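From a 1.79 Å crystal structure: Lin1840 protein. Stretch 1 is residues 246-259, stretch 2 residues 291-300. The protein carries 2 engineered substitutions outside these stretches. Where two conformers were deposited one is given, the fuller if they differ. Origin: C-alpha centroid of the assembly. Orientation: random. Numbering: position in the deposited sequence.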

# COMPACT_ATOMS: atom_id res chain seq x y z
N ALA A 246 -9.27 -8.56 -14.09
CA ALA A 246 -8.38 -9.23 -15.01
C ALA A 246 -9.13 -10.11 -16.04
O ALA A 246 -8.75 -10.20 -17.23
N THR A 247 -10.18 -10.77 -15.59
CA THR A 247 -10.90 -11.79 -16.40
C THR A 247 -11.49 -11.17 -17.66
O THR A 247 -11.51 -11.84 -18.72
N MET A 248 -11.92 -9.92 -17.56
CA MET A 248 -12.44 -9.22 -18.78
C MET A 248 -11.55 -8.09 -19.24
O MET A 248 -12.02 -7.16 -19.93
N ASN A 249 -10.26 -8.15 -18.90
CA ASN A 249 -9.36 -7.07 -19.29
C ASN A 249 -8.72 -7.38 -20.64
O ASN A 249 -7.87 -8.20 -20.73
N LYS A 250 -9.22 -6.73 -21.70
CA LYS A 250 -8.82 -7.08 -23.05
C LYS A 250 -7.41 -6.76 -23.28
O LYS A 250 -6.67 -7.51 -23.93
N TRP A 251 -7.00 -5.58 -22.83
CA TRP A 251 -5.63 -5.16 -22.99
C TRP A 251 -4.71 -6.20 -22.33
O TRP A 251 -3.78 -6.72 -22.92
N LEU A 252 -5.03 -6.56 -21.11
CA LEU A 252 -4.20 -7.54 -20.41
C LEU A 252 -4.13 -8.91 -21.09
O LEU A 252 -3.09 -9.46 -21.23
N ASN A 253 -5.28 -9.48 -21.42
CA ASN A 253 -5.32 -10.85 -21.91
C ASN A 253 -5.11 -11.02 -23.45
O ASN A 253 -4.53 -12.03 -23.92
N ARG A 254 -5.65 -10.08 -24.23
CA ARG A 254 -5.44 -10.05 -25.70
C ARG A 254 -4.11 -9.36 -26.06
O ARG A 254 -3.27 -9.96 -26.68
N ASP A 255 -3.89 -8.11 -25.67
CA ASP A 255 -2.65 -7.41 -26.08
C ASP A 255 -1.39 -7.94 -25.42
O ASP A 255 -0.40 -8.21 -26.08
N VAL A 256 -1.41 -8.09 -24.08
CA VAL A 256 -0.21 -8.49 -23.32
C VAL A 256 -0.00 -10.01 -23.37
O VAL A 256 1.05 -10.49 -23.81
N LEU A 257 -0.99 -10.79 -22.89
CA LEU A 257 -0.77 -12.25 -22.79
C LEU A 257 -0.71 -12.93 -24.14
O LEU A 257 0.26 -13.57 -24.48
N ARG A 258 -1.70 -12.71 -24.98
CA ARG A 258 -1.71 -13.43 -26.29
C ARG A 258 -0.83 -12.76 -27.31
O ARG A 258 -0.22 -13.44 -28.12
N GLY A 259 -0.72 -11.45 -27.21
CA GLY A 259 0.06 -10.66 -28.19
C GLY A 259 1.52 -10.65 -27.85
O GLY A 259 2.33 -11.38 -28.46
N GLN A 291 -20.11 -11.70 -22.60
CA GLN A 291 -19.57 -11.00 -23.76
C GLN A 291 -18.16 -10.49 -23.52
O GLN A 291 -17.29 -10.67 -24.31
N PHE A 292 -17.97 -9.77 -22.41
CA PHE A 292 -16.68 -9.09 -22.18
C PHE A 292 -15.57 -10.13 -21.89
O PHE A 292 -14.48 -9.99 -22.34
N SER A 293 -15.93 -11.22 -21.22
CA SER A 293 -14.96 -12.29 -20.97
C SER A 293 -14.54 -12.98 -22.24
O SER A 293 -13.40 -13.23 -22.42
N MET A 294 -15.48 -13.27 -23.14
CA MET A 294 -15.06 -13.88 -24.41
C MET A 294 -14.27 -12.90 -25.30
O MET A 294 -13.30 -13.29 -25.96
N GLU A 295 -14.66 -11.63 -25.30
CA GLU A 295 -13.88 -10.64 -26.00
C GLU A 295 -12.44 -10.62 -25.51
O GLU A 295 -11.49 -10.40 -26.27
N ALA A 296 -12.27 -10.80 -24.19
CA ALA A 296 -10.93 -10.79 -23.58
C ALA A 296 -10.23 -12.12 -23.74
O ALA A 296 -9.08 -12.29 -23.31
N GLY A 297 -10.87 -13.13 -24.34
CA GLY A 297 -10.14 -14.36 -24.64
C GLY A 297 -10.08 -15.48 -23.59
O GLY A 297 -9.18 -16.37 -23.63
N VAL A 298 -11.01 -15.42 -22.68
CA VAL A 298 -11.17 -16.43 -21.64
C VAL A 298 -11.86 -17.61 -22.34
O VAL A 298 -12.94 -17.45 -22.86
N ASP A 299 -11.20 -18.75 -22.33
CA ASP A 299 -11.68 -19.93 -23.03
C ASP A 299 -12.57 -20.83 -22.24
O ASP A 299 -13.30 -21.63 -22.81
N LEU A 300 -12.44 -20.77 -20.91
CA LEU A 300 -13.02 -21.82 -20.03
C LEU A 300 -13.48 -21.20 -18.75
O LEU A 300 -12.63 -20.64 -18.03

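How does the chain ahead of the first helix meet stretch 2? T247, with chi1 in m, sets its CG2 3.8 Å from S293 OG and 3.9 Å from V298 CG2, while its own carbonyl O lies 3.1 Å from that same V298 CG2. M248 leaves the backbone sideways, and its p, t, m rotamer brings CE to 3.6 Å from F292 CD2, an apolar contact; its SD sits 5.2 Å from the centroid of the F292 ring, in an oblique approach. F292 (chi1 m) starts toward stretch 1, but the end of its side chain leads away. A296, small and buried, fits where the backbones come close: its CB is 3.7 Å from both T247 O and M248 C.

What do N249 and K250 contribute as the helix begins? N249, chi1 t, points away from stretch 2 and serves its own helix, its OD1 accepting from L252 N at 2.9 Å as an N-cap. K250 starts sideways, in m, but its long chain bends nearer, and K250 NZ forms a salt bridge with E295 OE1 at 2.7 Å. E295 (chi1 m) is held from a second side as well, since Q291 NE2 donates to E295 OE2 at 3.0 Å.

What do N253 and R254 meet at the end of the second helix? R254 donates to the carbonyls of M294 and E295, while N253 packs against A296 O. N253, in m, points toward stretch 2, its CB 3.2 Å from A296 O, while its ND2 turns back to donate to A246 O at 2.8 Å. R254 (m, m, t) begins sideways and then reaches in: NE donates to E295 O at 2.8 Å and NH2 to M294 O at 3.0 Å, both acceptors lying at the guanidinium edge. G297 CA covers one face of that group, 3.2 Å from R254 NH2. G297 has positive phi in a Schellman motif, and a CB there would be tight against R254 NE, at 3.1 Å, besides being jammed against the preceding carbonyl.

How does R258 complete the contact? Its CA-to-CB bond points toward stretch 2, and the chain extends from chi1 m through two t torsions. R258 NH2 donates to G297 O at 2.9 Å, nearly straight, and forms a salt bridge with D299 OD2 at 3.0 Å; D299, chi1 m, starts sideways and brings its end nearer. Water 1 joins R258 to both backbones, accepting from R258 NE at 2.8 Å and donating from its O to A296 O at 2.7 Å and, weakly, to N253 O at 2.9 Å.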

# COMPACT_ATOMS: atom_id res chain seq x y z
CB ALA A 246 -7.36 -10.08 -14.23
CB THR A 247 -11.99 -12.48 -15.53
OG1 THR A 247 -11.28 -13.10 -14.43
CG2 THR A 247 -12.82 -13.53 -16.31
CB MET A 248 -13.88 -8.71 -18.53
CG MET A 248 -14.07 -7.70 -17.42
SD MET A 248 -15.66 -6.86 -17.40
CE MET A 248 -15.35 -5.56 -18.62
CB ASN A 249 -8.37 -6.85 -18.20
CG ASN A 249 -7.52 -5.63 -18.43
OD1 ASN A 249 -7.16 -5.34 -19.54
ND2 ASN A 249 -7.17 -4.94 -17.34
CB LYS A 250 -9.65 -6.34 -24.15
CG LYS A 250 -11.09 -6.52 -24.08
CD LYS A 250 -11.81 -5.90 -25.30
CE LYS A 250 -13.00 -5.05 -24.88
NZ LYS A 250 -14.15 -5.87 -24.37
CB TRP A 251 -5.39 -3.77 -22.36
CG TRP A 251 -3.91 -3.50 -22.24
CD1 TRP A 251 -3.10 -3.03 -23.19
CD2 TRP A 251 -3.12 -3.61 -21.06
NE1 TRP A 251 -1.83 -2.91 -22.71
CE2 TRP A 251 -1.82 -3.27 -21.40
CE3 TRP A 251 -3.39 -4.01 -19.75
CZ2 TRP A 251 -0.76 -3.28 -20.47
CZ3 TRP A 251 -2.37 -4.05 -18.85
CH2 TRP A 251 -1.06 -3.64 -19.20
CB LEU A 252 -4.69 -7.69 -18.96
CG LEU A 252 -3.92 -8.71 -18.09
CD1 LEU A 252 -2.51 -8.18 -17.73
CD2 LEU A 252 -4.78 -8.92 -16.85
CB ASN A 253 -6.61 -11.48 -21.50
CG ASN A 253 -6.80 -11.49 -19.99
OD1 ASN A 253 -5.83 -11.46 -19.26
ND2 ASN A 253 -8.04 -11.56 -19.53
CB ARG A 254 -6.61 -9.38 -26.44
CG ARG A 254 -7.94 -10.05 -26.33
CD ARG A 254 -7.97 -11.29 -27.17
NE ARG A 254 -9.29 -11.90 -27.14
CZ ARG A 254 -9.63 -12.99 -27.79
NH1 ARG A 254 -8.69 -13.66 -28.45
NH2 ARG A 254 -10.87 -13.45 -27.67
CB ASP A 255 -2.80 -5.89 -25.84
CG ASP A 255 -3.93 -5.25 -26.59
OD1 ASP A 255 -4.64 -5.84 -27.33
OD2 ASP A 255 -4.06 -4.05 -26.52
CB VAL A 256 -0.23 -7.95 -21.89
CG1 VAL A 256 1.01 -8.39 -21.12
CG2 VAL A 256 -0.37 -6.39 -21.89
CB LEU A 257 -1.92 -12.84 -21.99
CG LEU A 257 -1.97 -14.37 -21.85
CD1 LEU A 257 -0.76 -14.80 -21.07
CD2 LEU A 257 -3.26 -14.80 -21.15
CB ARG A 258 -3.12 -13.68 -26.85
CG ARG A 258 -3.89 -14.57 -25.88
CD ARG A 258 -5.08 -15.14 -26.59
NE ARG A 258 -6.01 -15.81 -25.70
CZ ARG A 258 -5.84 -17.06 -25.33
NH1 ARG A 258 -4.83 -17.72 -25.81
NH2 ARG A 258 -6.74 -17.66 -24.58
CB GLN A 291 -20.48 -9.82 -24.13
CG GLN A 291 -20.04 -9.09 -25.37
CD GLN A 291 -20.86 -7.83 -25.64
OE1 GLN A 291 -22.02 -7.68 -25.22
NE2 GLN A 291 -20.26 -6.93 -26.38
CB PHE A 292 -16.81 -8.07 -21.03
CG PHE A 292 -17.90 -7.04 -21.23
CD1 PHE A 292 -18.31 -6.67 -22.51
CD2 PHE A 292 -18.45 -6.40 -20.15
CE1 PHE A 292 -19.30 -5.70 -22.66
CE2 PHE A 292 -19.43 -5.41 -20.30
CZ PHE A 292 -19.84 -5.09 -21.56
CB SER A 293 -15.45 -13.29 -19.89
OG SER A 293 -15.62 -12.58 -18.66
CB MET A 294 -16.23 -14.51 -25.18
CG MET A 294 -15.72 -15.34 -26.34
SD MET A 294 -16.67 -16.81 -26.68
CE MET A 294 -15.85 -17.96 -25.59
CB GLU A 295 -14.53 -9.29 -25.85
CG GLU A 295 -15.75 -9.11 -26.76
CD GLU A 295 -16.53 -7.85 -26.50
OE1 GLU A 295 -16.21 -7.18 -25.51
OE2 GLU A 295 -17.45 -7.51 -27.34
CB ALA A 296 -11.04 -10.41 -22.09
CB VAL A 298 -12.02 -15.94 -20.44
CG1 VAL A 298 -12.27 -17.08 -19.49
CG2 VAL A 298 -11.33 -14.81 -19.69
CB ASP A 299 -10.52 -20.73 -23.54
CG ASP A 299 -9.63 -19.90 -24.45
OD1 ASP A 299 -10.17 -19.09 -25.27
OD2 ASP A 299 -8.41 -20.12 -24.42
CB LEU A 300 -11.95 -22.91 -19.81
CG LEU A 300 -12.37 -24.16 -19.03
CD1 LEU A 300 -13.66 -24.83 -19.57
CD2 LEU A 300 -11.17 -25.12 -18.88
O HOH W 1 -7.00 -13.46 -24.58